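Local coordinates for protein putative succinylglutamate desuccinylase / aspartoacylase (Shewanella amazonensis, PDB 3FMC) that probably acts as a zinc-dependent hydrolase of the succinylglutamate desuccinylase/aspartoacylase family, although its substrate is not established, at residues V334-H346 with G355-E367. Sequence-based numbering, arbitrary orientation. Where two conformers were deposited one is given.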
# COMPACT_ATOMS: atom_id res chain seq x y z
N VAL C 334 -20.13 -0.68 24.62
CA VAL C 334 -20.69 0.50 23.93
C VAL C 334 -19.76 1.65 24.22
O VAL C 334 -19.39 1.87 25.36
CB VAL C 334 -22.09 0.86 24.43
CG1 VAL C 334 -22.61 2.08 23.72
CG2 VAL C 334 -23.02 -0.30 24.20
N LEU C 335 -19.32 2.34 23.17
CA LEU C 335 -18.52 3.54 23.35
C LEU C 335 -19.51 4.70 23.14
O LEU C 335 -20.38 4.65 22.26
CB LEU C 335 -17.40 3.64 22.33
CG LEU C 335 -16.47 2.43 22.19
CD1 LEU C 335 -15.36 2.77 21.25
CD2 LEU C 335 -15.93 2.00 23.55
N ARG C 336 -19.32 5.74 23.95
CA ARG C 336 -20.19 6.91 23.93
C ARG C 336 -19.43 8.20 23.75
O ARG C 336 -18.26 8.30 24.09
CB ARG C 336 -20.96 7.00 25.25
CG ARG C 336 -21.82 5.80 25.52
CD ARG C 336 -22.32 5.75 26.96
NE ARG C 336 -22.88 4.43 27.23
CZ ARG C 336 -24.06 4.02 26.79
NH1 ARG C 336 -24.81 4.82 26.05
NH2 ARG C 336 -24.49 2.80 27.05
N LEU C 337 -20.06 9.19 23.12
CA LEU C 337 -19.40 10.49 22.95
C LEU C 337 -19.35 11.19 24.30
O LEU C 337 -20.27 11.06 25.11
CB LEU C 337 -20.06 11.44 21.96
CG LEU C 337 -19.80 11.34 20.46
CD1 LEU C 337 -20.07 12.73 19.92
CD2 LEU C 337 -18.40 10.93 20.08
N PRO C 338 -18.25 11.90 24.54
CA PRO C 338 -18.02 12.63 25.78
C PRO C 338 -18.88 13.86 25.95
O PRO C 338 -19.07 14.33 27.06
CB PRO C 338 -16.56 13.07 25.65
CG PRO C 338 -16.00 12.19 24.62
CD PRO C 338 -17.08 11.97 23.67
N GLU C 339 -19.38 14.39 24.84
CA GLU C 339 -20.16 15.61 24.89
C GLU C 339 -21.24 15.56 23.83
O GLU C 339 -21.10 14.86 22.83
CB GLU C 339 -19.21 16.80 24.64
CG GLU C 339 -19.83 18.16 24.79
CD GLU C 339 -18.85 19.29 24.58
OE1 GLU C 339 -17.66 19.02 24.32
OE2 GLU C 339 -19.28 20.45 24.69
N ASP C 340 -22.32 16.31 24.05
CA ASP C 340 -23.40 16.43 23.07
C ASP C 340 -22.77 17.07 21.82
O ASP C 340 -21.92 17.96 21.91
CB ASP C 340 -24.49 17.37 23.53
CG ASP C 340 -25.25 16.87 24.77
OD1 ASP C 340 -25.01 15.74 25.27
OD2 ASP C 340 -26.09 17.67 25.21
N GLY C 341 -23.21 16.63 20.66
CA GLY C 341 -22.71 17.18 19.42
C GLY C 341 -23.37 16.50 18.26
O GLY C 341 -24.32 15.70 18.43
N VAL C 342 -22.86 16.83 17.07
CA VAL C 342 -23.35 16.27 15.81
C VAL C 342 -22.21 15.51 15.10
O VAL C 342 -21.29 16.15 14.62
CB VAL C 342 -23.84 17.36 14.83
CG1 VAL C 342 -24.39 16.70 13.57
CG2 VAL C 342 -24.99 18.19 15.45
N PRO C 343 -22.28 14.19 15.07
CA PRO C 343 -21.29 13.40 14.32
C PRO C 343 -21.41 13.76 12.84
O PRO C 343 -22.53 13.73 12.29
CB PRO C 343 -21.69 11.95 14.61
CG PRO C 343 -23.07 12.01 15.03
CD PRO C 343 -23.26 13.31 15.74
N ILE C 344 -20.30 14.19 12.24
CA ILE C 344 -20.26 14.59 10.82
C ILE C 344 -19.82 13.44 9.93
O ILE C 344 -20.34 13.19 8.83
CB ILE C 344 -19.33 15.84 10.62
CG1 ILE C 344 -19.87 17.05 11.40
CG2 ILE C 344 -19.12 16.16 9.15
CD1 ILE C 344 -21.36 17.40 11.07
N LEU C 345 -18.84 12.69 10.43
CA LEU C 345 -18.25 11.63 9.63
C LEU C 345 -17.66 10.58 10.56
O LEU C 345 -17.35 10.87 11.73
CB LEU C 345 -17.17 12.22 8.69
CG LEU C 345 -15.98 12.97 9.31
CD1 LEU C 345 -14.86 11.97 9.74
CD2 LEU C 345 -15.34 14.05 8.45
N HIS C 346 -17.50 9.38 10.02
CA HIS C 346 -16.87 8.29 10.73
C HIS C 346 -15.97 7.49 9.79
O HIS C 346 -16.07 7.54 8.55
CB HIS C 346 -17.89 7.41 11.50
CG HIS C 346 -18.76 6.52 10.65
ND1 HIS C 346 -18.26 5.47 9.90
CD2 HIS C 346 -20.11 6.46 10.53
CE1 HIS C 346 -19.27 4.84 9.32
NE2 HIS C 346 -20.40 5.39 9.71
N GLY C 355 -6.63 4.11 19.01
CA GLY C 355 -6.23 5.38 18.45
C GLY C 355 -6.74 5.70 17.05
O GLY C 355 -6.64 6.82 16.63
N THR C 356 -7.33 4.73 16.35
CA THR C 356 -7.86 5.01 15.03
C THR C 356 -8.96 6.06 15.18
O THR C 356 -9.74 6.00 16.14
CB THR C 356 -8.38 3.77 14.30
OG1 THR C 356 -7.35 2.78 14.28
CG2 THR C 356 -8.78 4.17 12.84
N GLU C 357 -9.00 7.05 14.29
CA GLU C 357 -10.01 8.10 14.41
C GLU C 357 -11.37 7.54 14.01
O GLU C 357 -11.61 7.21 12.85
CB GLU C 357 -9.64 9.29 13.57
CG GLU C 357 -10.61 10.50 13.71
CD GLU C 357 -10.39 11.52 12.61
OE1 GLU C 357 -9.38 12.27 12.62
OE2 GLU C 357 -11.24 11.57 11.73
N LEU C 358 -12.25 7.42 14.99
CA LEU C 358 -13.58 6.85 14.76
C LEU C 358 -14.58 7.86 14.19
O LEU C 358 -15.26 7.54 13.23
CB LEU C 358 -14.16 6.23 16.04
CG LEU C 358 -13.72 4.83 16.42
CD1 LEU C 358 -14.20 4.53 17.86
CD2 LEU C 358 -14.26 3.78 15.40
N TYR C 359 -14.66 9.05 14.76
CA TYR C 359 -15.57 10.08 14.29
C TYR C 359 -14.98 11.45 14.42
O TYR C 359 -14.06 11.64 15.19
CB TYR C 359 -16.85 10.11 15.17
CG TYR C 359 -17.97 9.09 14.92
CD1 TYR C 359 -17.89 7.79 15.41
CD2 TYR C 359 -19.14 9.46 14.27
CE1 TYR C 359 -18.89 6.87 15.22
CE2 TYR C 359 -20.17 8.57 14.10
CZ TYR C 359 -20.06 7.27 14.58
OH TYR C 359 -21.06 6.36 14.40
N LYS C 360 -15.48 12.38 13.60
CA LYS C 360 -15.33 13.82 13.84
C LYS C 360 -16.75 14.35 14.19
O LYS C 360 -17.74 14.00 13.53
CB LYS C 360 -14.69 14.56 12.70
CG LYS C 360 -13.20 14.22 12.54
CD LYS C 360 -12.63 15.13 11.47
CE LYS C 360 -11.27 14.80 11.16
NZ LYS C 360 -10.79 15.90 10.28
N VAL C 361 -16.80 15.13 15.26
CA VAL C 361 -18.04 15.60 15.85
C VAL C 361 -18.05 17.10 16.09
O VAL C 361 -17.14 17.64 16.69
CB VAL C 361 -18.24 14.88 17.23
CG1 VAL C 361 -19.57 15.31 17.89
CG2 VAL C 361 -18.17 13.38 17.04
N MSE C 362 -19.07 17.81 15.57
CA MSE C 362 -19.21 19.23 15.89
C MSE C 362 -19.88 19.32 17.25
O MSE C 362 -20.88 18.63 17.50
CB MSE C 362 -20.11 19.95 14.86
CG MSE C 362 -19.50 19.96 13.52
SE MSE C 362 -20.57 21.07 12.29
CE MSE C 362 -19.58 20.73 10.65
N THR C 363 -19.28 20.10 18.12
CA THR C 363 -19.81 20.36 19.44
C THR C 363 -20.11 21.87 19.53
O THR C 363 -19.64 22.70 18.70
CB THR C 363 -18.82 19.95 20.55
OG1 THR C 363 -17.67 20.81 20.52
CG2 THR C 363 -18.41 18.48 20.38
N LYS C 364 -20.88 22.24 20.56
CA LYS C 364 -21.23 23.68 20.78
C LYS C 364 -21.83 24.26 19.48
O LYS C 364 -21.54 25.39 19.05
CB LYS C 364 -20.03 24.45 21.29
CG LYS C 364 -19.52 23.87 22.65
CD LYS C 364 -18.18 24.47 22.99
CE LYS C 364 -17.71 24.14 24.41
NZ LYS C 364 -18.10 22.76 24.74
N VAL C 365 -22.74 23.49 18.93
CA VAL C 365 -23.41 23.82 17.67
C VAL C 365 -24.54 24.81 17.88
O VAL C 365 -25.25 24.77 18.90
CB VAL C 365 -23.93 22.52 17.02
CG1 VAL C 365 -24.80 22.84 15.81
CG2 VAL C 365 -22.73 21.58 16.65
N PHE C 366 -24.71 25.73 16.94
CA PHE C 366 -25.80 26.67 17.01
C PHE C 366 -26.41 26.89 15.66
O PHE C 366 -25.78 26.62 14.63
CB PHE C 366 -25.30 27.98 17.57
CG PHE C 366 -24.18 28.55 16.81
CD1 PHE C 366 -24.41 29.50 15.81
CD2 PHE C 366 -22.85 28.22 17.13
CE1 PHE C 366 -23.32 30.08 15.13
CE2 PHE C 366 -21.76 28.79 16.42
CZ PHE C 366 -22.01 29.73 15.43
N GLU C 367 -27.65 27.35 15.63
CA GLU C 367 -28.31 27.63 14.36
C GLU C 367 -27.71 28.91 13.76
O GLU C 367 -27.47 29.92 14.45
CB GLU C 367 -29.83 27.73 14.51
CG GLU C 367 -30.53 28.02 13.21
CD GLU C 367 -32.03 27.83 13.30
OE1 GLU C 367 -32.56 27.75 14.44
OE2 GLU C 367 -32.66 27.72 12.23
O HOH W 1 -15.86 20.38 22.61
O HOH W 2 -21.69 20.38 22.57
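V342 and M362, a selenomethionine here, form an antiparallel hydrogen-bonded pair between strands 341-346 and 357-363. V342 N gives a nearly straight bond to M362 O (2.7 Å, 162° at the hydrogen) in the carbonyl plane, whereas the return bond from M362 N meets V342 O from above its plane. Next, K360 O accepts I344 N while K360 N donates to L345 O. Two residues thus face one, a classic beta bulge that shifts the register between P343 and L345.

Beside V342, I344 CG1 lies 3.6 Å from M362 CG. On the face carrying P343 and H346, the Y359 ring receives H346 CB over its centre, almost on the ring normal, and P343 CB approaches its CD2 at 3.6 Å. H346 CG sits between its backbone N and carbonyl carbon (chi1 73°), which sets the imidazole alongside the phenol, the planes oblique at 58°. Y359 OH bonds to G305 O; replacement by alanine would probably leave H346 CB and P343 without their aromatic partner and G305 O without this hydroxyl.

E339 was modelled in two conformers; in the one given, and so less certainly, OE2 forms a 2.6 Å salt bridge with K364 NZ, and a water links OE1 to T363 OG1, which also hydrogen-bonds N289 O. W146 of the second subunit packs on E339, L337 and V361. Backbone bonds and Y359 packing thus fix the strands, while E339 provisionally ties the connecting loop to T363 and K364.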